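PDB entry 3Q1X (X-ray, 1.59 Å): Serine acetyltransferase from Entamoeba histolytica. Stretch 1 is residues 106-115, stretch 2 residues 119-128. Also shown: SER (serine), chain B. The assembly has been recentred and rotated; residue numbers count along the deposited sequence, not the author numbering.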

ATOM      1  N   ASP A 106      -8.920 -17.092 -13.644  1.00 16.87           N
ATOM      2  CA  ASP A 106      -8.922 -16.001 -12.661  1.00 17.12           C
ATOM      3  C   ASP A 106      -9.582 -14.732 -13.219  1.00 17.51           C
ATOM      4  O   ASP A 106     -10.318 -14.029 -12.513  1.00 18.45           O
ATOM      5  N   LEU A 107      -9.314 -14.433 -14.486  1.00 17.45           N
ATOM      6  CA  LEU A 107      -9.935 -13.280 -15.142  1.00 17.48           C
ATOM      7  C   LEU A 107     -11.439 -13.442 -15.278  1.00 17.56           C
ATOM      8  O   LEU A 107     -12.198 -12.525 -14.961  1.00 17.13           O
ATOM      9  N   ILE A 108     -11.862 -14.616 -15.733  1.00 17.46           N
ATOM     10  CA  ILE A 108     -13.283 -14.968 -15.797  1.00 17.89           C
ATOM     11  C   ILE A 108     -13.963 -14.754 -14.444  1.00 17.75           C
ATOM     12  O   ILE A 108     -15.029 -14.130 -14.369  1.00 17.81           O
ATOM     13  N   ALA A 109     -13.315 -15.233 -13.379  1.00 17.62           N
ATOM     14  CA  ALA A 109     -13.817 -15.082 -12.016  1.00 17.43           C
ATOM     15  C   ALA A 109     -13.895 -13.612 -11.598  1.00 17.56           C
ATOM     16  O   ALA A 109     -14.857 -13.193 -10.950  1.00 18.21           O
ATOM     17  N   ALA A 110     -12.882 -12.835 -11.970  1.00 17.10           N
ATOM     18  CA  ALA A 110     -12.847 -11.405 -11.659  1.00 17.40           C
ATOM     19  C   ALA A 110     -14.023 -10.684 -12.309  1.00 17.36           C
ATOM     20  O   ALA A 110     -14.751  -9.952 -11.646  1.00 17.24           O
ATOM     21  N   TYR A 111     -14.214 -10.896 -13.605  1.00 16.78           N
ATOM     22  CA  TYR A 111     -15.306 -10.232 -14.300  1.00 17.68           C
ATOM     23  C   TYR A 111     -16.660 -10.694 -13.746  1.00 17.75           C
ATOM     24  O   TYR A 111     -17.549  -9.870 -13.499  1.00 17.99           O
ATOM     25  N   ALA A 112     -16.790 -12.001 -13.526  1.00 17.99           N
ATOM     26  CA  ALA A 112     -18.041 -12.581 -13.022  1.00 18.64           C
ATOM     27  C   ALA A 112     -18.408 -12.122 -11.614  1.00 19.11           C
ATOM     28  O   ALA A 112     -19.593 -12.105 -11.260  1.00 19.83           O
ATOM     29  N   GLY A 113     -17.399 -11.757 -10.820  1.00 18.51           N
ATOM     30  CA  GLY A 113     -17.600 -11.361  -9.427  1.00 18.36           C
ATOM     31  C   GLY A 113     -17.637  -9.859  -9.143  1.00 18.13           C
ATOM     32  O   GLY A 113     -17.806  -9.449  -7.983  1.00 18.29           O
ATOM     33  N   ASP A 114     -17.487  -9.042 -10.188  1.00 18.22           N
ATOM     34  CA  ASP A 114     -17.372  -7.588 -10.027  1.00 18.65           C
ATOM     35  C   ASP A 114     -18.263  -6.763 -10.976  1.00 19.01           C
ATOM     36  O   ASP A 114     -17.929  -6.578 -12.153  1.00 19.16           O
ATOM     37  N   PRO A 115     -19.379  -6.219 -10.457  1.00 19.52           N
ATOM     38  CA  PRO A 115     -20.277  -5.410 -11.280  1.00 19.65           C
ATOM     39  C   PRO A 115     -19.605  -4.152 -11.836  1.00 19.52           C
ATOM     40  O   PRO A 115     -20.121  -3.558 -12.775  1.00 20.04           O
ATOM     41  N   GLY A 119     -14.971  -4.972 -18.793  1.00 18.31           N
ATOM     42  CA  GLY A 119     -14.443  -6.017 -19.692  1.00 18.03           C
ATOM     43  C   GLY A 119     -13.122  -6.541 -19.159  1.00 18.47           C
ATOM     44  O   GLY A 119     -12.531  -5.935 -18.261  1.00 18.64           O
ATOM     45  N   LEU A 120     -12.664  -7.675 -19.688  1.00 18.44           N
ATOM     46  CA  LEU A 120     -11.419  -8.289 -19.220  1.00 18.35           C
ATOM     47  C   LEU A 120     -10.224  -7.359 -19.379  1.00 18.18           C
ATOM     48  O   LEU A 120      -9.328  -7.368 -18.542  1.00 17.93           O
ATOM     49  N   SER A 121     -10.232  -6.555 -20.443  1.00 17.98           N
ATOM     50  CA  SER A 121      -9.126  -5.638 -20.716  1.00 18.08           C
ATOM     51  C   SER A 121      -8.745  -4.752 -19.524  1.00 17.95           C
ATOM     52  O   SER A 121      -7.566  -4.527 -19.312  1.00 18.62           O
ATOM     53  N   LEU A 122      -9.724  -4.259 -18.755  1.00 17.38           N
ATOM     54  CA  LEU A 122      -9.424  -3.377 -17.610  1.00 17.31           C
ATOM     55  C   LEU A 122      -8.861  -4.146 -16.415  1.00 17.21           C
ATOM     56  O   LEU A 122      -8.018  -3.630 -15.662  1.00 16.93           O
ATOM     57  N   ILE A 123      -9.336  -5.379 -16.246  1.00 17.31           N
ATOM     58  CA  ILE A 123      -8.839  -6.271 -15.209  1.00 17.70           C
ATOM     59  C   ILE A 123      -7.379  -6.613 -15.462  1.00 17.78           C
ATOM     60  O   ILE A 123      -6.535  -6.506 -14.562  1.00 18.36           O
ATOM     61  N   ILE A 124      -7.098  -6.988 -16.708  1.00 18.09           N
ATOM     62  CA  ILE A 124      -5.754  -7.264 -17.184  1.00 17.67           C
ATOM     63  C   ILE A 124      -4.835  -6.063 -16.995  1.00 17.89           C
ATOM     64  O   ILE A 124      -3.725  -6.208 -16.504  1.00 18.10           O
ATOM     65  N   ARG A 125      -5.318  -4.883 -17.368  1.00 17.53           N
ATOM     66  CA  ARG A 125      -4.485  -3.692 -17.348  1.00 17.35           C
ATOM     67  C   ARG A 125      -4.153  -3.200 -15.946  1.00 17.29           C
ATOM     68  O   ARG A 125      -3.042  -2.746 -15.708  1.00 17.12           O
ATOM     69  N   CYS A 126      -5.100  -3.280 -15.011  1.00 17.13           N
ATOM     70  CA  CYS A 126      -4.911  -2.539 -13.758  1.00 17.25           C
ATOM     71  C   CYS A 126      -5.571  -3.082 -12.494  1.00 16.95           C
ATOM     72  O   CYS A 126      -5.458  -2.448 -11.457  1.00 17.50           O
ATOM     73  N   TYR A 127      -6.252  -4.225 -12.554  1.00 16.66           N
ATOM     74  CA  TYR A 127      -6.863  -4.757 -11.318  1.00 16.27           C
ATOM     75  C   TYR A 127      -5.774  -5.334 -10.405  1.00 15.52           C
ATOM     76  O   TYR A 127      -5.043  -6.233 -10.816  1.00 15.91           O
ATOM     77  N   PRO A 128      -5.664  -4.811  -9.164  1.00 15.56           N
ATOM     78  CA  PRO A 128      -4.520  -5.176  -8.320  1.00 15.36           C
ATOM     79  C   PRO A 128      -4.521  -6.642  -7.859  1.00 16.05           C
ATOM     80  O   PRO A 128      -3.458  -7.269  -7.786  1.00 15.77           O
TER

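The two stretches belong to one chain, and their helices cross steeply: the axes of helix 106-113 and helix 120-126 approach to 9.8 Å, with 114° between their N-to-C directions. At that angle the helices diverge from a region of close packing, and the backbones come nearest at Y111 and L120, whose CA atoms lie 6.6 Å apart. Together the stretches bury 441 Å², counted over both sides.

Apolar contacts account for most of the packing. From the first helix, L107, A110 and Y111 direct their CA-to-CB bonds toward the second stretch, a spacing of three and four residues that places them on one helical face. I108 and A112 point away and make no contact. L107 adopts the m,t rotamer (chi1 -72°, chi2 166°), which carries its CD2 methyl between two isoleucines: L107 CD2 lies 3.6 Å from I123 CG2 and 3.6 Å from I124 CG1. I123 also points toward its partner helix. Its m,t conformation (chi1 -52°, chi2 179°) extends CD1 to the A110-Y111 step, where I123 CD1 is 3.7 Å from A110 CB and 3.8 Å from Y111 CB. The methyl also comes within 3.5 Å of the backbone, measured from I123 CD1 to Y111 N, an approach made beside the small side chain of A110.

L120 and I124 reach the interface differently. Both CA-to-CB bonds run sideways, yet the side-chain ends come nearer, and both residues are m,t. In L120 (chi1 -62°, chi2 -165°) the CD2 methyl meets Y111 CB at 3.6 Å and L107 O at 3.7 Å, so it packs against a side chain and a helix carbonyl. That carbonyl is already engaged within its own helix, since Y111 N donates to L107 O at 2.9 Å.

The Y111 ring is set by a t rotamer (chi1 -178°) with chi2 at 88°. G119 N lies at the ring edge, near its plane, 3.7 Å from Y111 CE1. G119 has no side chain, and its contribution here is backbone alone.

The polar contact joins D114 and Y127, both of which point their CA-to-CB bonds toward the other stretch. D114 is t (chi1 -173°, chi2 13°), while Y127 has an off-well chi1 of -92°. Y127 OH donates a hydrogen bond to D114 OD2 at 2.7 Å, and the carboxylate oxygen sits at the edge of the tyrosine ring, near its plane, as expected for an acceptor of a phenolic hydroxyl. This is the sole hydrogen bond identified between the stretches.

The other carboxylate oxygen faces the bound serine: SER N donates to D114 OD1 at 2.8 Å. D114 therefore links the ligand amine to Y127 through its two oxygens, an arrangement consistent with substrate binding in a serine acetyltransferase. P115 provides a looser neighbour, its CD 3.8 Å from SER OXT.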

ATOM      1  CB  ASP A 106      -7.498 -15.689 -12.184  1.00 17.10           C
ATOM      2  CG  ASP A 106      -6.797 -16.903 -11.590  1.00 17.72           C
ATOM      3  OD1 ASP A 106      -7.455 -17.735 -10.923  1.00 17.55           O
ATOM      4  OD2 ASP A 106      -5.578 -17.036 -11.792  1.00 16.05           O
ATOM      5  CB  LEU A 107      -9.307 -13.023 -16.506  1.00 17.75           C
ATOM      6  CG  LEU A 107      -7.903 -12.449 -16.528  1.00 19.18           C
ATOM      7  CD1 LEU A 107      -7.350 -12.601 -17.915  1.00 19.85           C
ATOM      8  CD2 LEU A 107      -7.878 -10.970 -16.107  1.00 19.08           C
ATOM      9  CB  ILE A 108     -13.469 -16.425 -16.273  1.00 18.00           C
ATOM     10  CG1 ILE A 108     -12.985 -16.546 -17.722  1.00 19.15           C
ATOM     11  CG2 ILE A 108     -14.935 -16.848 -16.152  1.00 18.13           C
ATOM     12  CD1 ILE A 108     -12.744 -17.964 -18.202  1.00 23.26           C
ATOM     13  CB  ALA A 109     -12.941 -15.861 -11.036  1.00 17.23           C
ATOM     14  CB  ALA A 110     -11.535 -10.794 -12.112  1.00 17.68           C
ATOM     15  CB  TYR A 111     -15.209 -10.446 -15.810  1.00 17.82           C
ATOM     16  CG  TYR A 111     -16.292  -9.730 -16.575  1.00 18.12           C
ATOM     17  CD1 TYR A 111     -16.126  -8.404 -16.996  1.00 19.05           C
ATOM     18  CD2 TYR A 111     -17.493 -10.371 -16.871  1.00 20.45           C
ATOM     19  CE1 TYR A 111     -17.140  -7.738 -17.700  1.00 18.28           C
ATOM     20  CE2 TYR A 111     -18.506  -9.717 -17.575  1.00 19.17           C
ATOM     21  CZ  TYR A 111     -18.330  -8.411 -17.983  1.00 19.44           C
ATOM     22  OH  TYR A 111     -19.349  -7.785 -18.669  1.00 20.30           O
ATOM     23  CB  ALA A 112     -17.991 -14.092 -13.095  1.00 18.80           C
ATOM     24  CB  ASP A 114     -15.917  -7.138 -10.191  1.00 18.49           C
ATOM     25  CG  ASP A 114     -15.721  -5.658  -9.858  1.00 19.07           C
ATOM     26  OD1 ASP A 114     -16.642  -5.040  -9.271  1.00 18.75           O
ATOM     27  OD2 ASP A 114     -14.647  -5.105 -10.190  1.00 21.18           O
ATOM     28  CB  PRO A 115     -21.396  -5.012 -10.310  1.00 20.15           C
ATOM     29  CG  PRO A 115     -21.326  -5.988  -9.214  1.00 20.21           C
ATOM     30  CD  PRO A 115     -19.906  -6.417  -9.094  1.00 19.72           C
ATOM     31  CB  LEU A 120     -11.146  -9.638 -19.907  1.00 19.16           C
ATOM     32  CG  LEU A 120     -12.166 -10.761 -19.674  1.00 19.19           C
ATOM     33  CD1 LEU A 120     -11.607 -12.103 -20.078  1.00 18.02           C
ATOM     34  CD2 LEU A 120     -12.604 -10.829 -18.224  1.00 19.09           C
ATOM     35  CB  SER A 121      -9.353  -4.790 -21.982  1.00 18.28           C
ATOM     36  OG  SER A 121     -10.316  -3.782 -21.794  1.00 18.56           O
ATOM     37  CB  LEU A 122     -10.660  -2.583 -17.173  1.00 17.08           C
ATOM     38  CG  LEU A 122     -10.318  -1.420 -16.232  1.00 17.72           C
ATOM     39  CD1 LEU A 122      -9.404  -0.402 -16.941  1.00 18.39           C
ATOM     40  CD2 LEU A 122     -11.575  -0.761 -15.733  1.00 18.48           C
ATOM     41  CB  ILE A 123      -9.715  -7.549 -15.107  1.00 17.70           C
ATOM     42  CG1 ILE A 123     -11.191  -7.154 -14.955  1.00 18.22           C
ATOM     43  CG2 ILE A 123      -9.255  -8.417 -13.938  1.00 16.96           C
ATOM     44  CD1 ILE A 123     -12.166  -8.331 -14.858  1.00 19.74           C
ATOM     45  CB  ILE A 124      -5.774  -7.693 -18.666  1.00 17.44           C
ATOM     46  CG1 ILE A 124      -6.530  -9.026 -18.787  1.00 16.71           C
ATOM     47  CG2 ILE A 124      -4.346  -7.723 -19.240  1.00 18.28           C
ATOM     48  CD1 ILE A 124      -6.784  -9.516 -20.194  1.00 17.55           C
ATOM     49  CB  ARG A 125      -5.144  -2.566 -18.146  1.00 17.13           C
ATOM     50  CG  ARG A 125      -5.079  -2.749 -19.653  1.00 18.42           C
ATOM     51  CD  ARG A 125      -3.717  -2.379 -20.197  1.00 18.19           C
ATOM     52  NE  ARG A 125      -3.382  -0.993 -19.888  1.00 18.78           N
ATOM     53  CZ  ARG A 125      -2.191  -0.438 -20.084  1.00 20.38           C
ATOM     54  NH1 ARG A 125      -1.182  -1.158 -20.574  1.00 21.03           N
ATOM     55  NH2 ARG A 125      -2.008   0.841 -19.774  1.00 19.95           N
ATOM     56  CB  CYS A 126      -5.350  -1.083 -13.946  1.00 17.80           C
ATOM     57  SG  CYS A 126      -7.134  -0.870 -13.913  1.00 18.89           S
ATOM     58  CB  TYR A 127      -7.929  -5.810 -11.617  1.00 17.07           C
ATOM     59  CG  TYR A 127      -9.346  -5.262 -11.748  1.00 16.96           C
ATOM     60  CD1 TYR A 127     -10.405  -5.891 -11.090  1.00 17.84           C
ATOM     61  CD2 TYR A 127      -9.624  -4.118 -12.505  1.00 17.75           C
ATOM     62  CE1 TYR A 127     -11.696  -5.410 -11.188  1.00 17.81           C
ATOM     63  CE2 TYR A 127     -10.932  -3.625 -12.619  1.00 18.25           C
ATOM     64  CZ  TYR A 127     -11.960  -4.274 -11.944  1.00 17.89           C
ATOM     65  OH  TYR A 127     -13.257  -3.809 -12.039  1.00 19.56           O
ATOM     66  CB  PRO A 128      -4.629  -4.213  -7.122  1.00 15.09           C
ATOM     67  CG  PRO A 128      -6.076  -3.835  -7.073  1.00 15.01           C
ATOM     68  CD  PRO A 128      -6.569  -3.858  -8.492  1.00 15.01           C
TER
HETATM   69  N   SER B 314     -16.267  -4.194  -6.674  1.00 21.31           N
HETATM   70  CA  SER B 314     -17.600  -4.529  -6.087  1.00 21.92           C
HETATM   71  C   SER B 314     -18.680  -3.621  -6.657  1.00 21.93           C
HETATM   72  O   SER B 314     -18.396  -2.705  -7.426  1.00 21.85           O
HETATM   73  CB  SER B 314     -17.557  -4.408  -4.561  1.00 21.61           C
HETATM   74  OG  SER B 314     -17.345  -3.061  -4.159  1.00 22.96           O
HETATM   75  OXT SER B 314     -19.856  -3.787  -6.357  1.00 22.17           O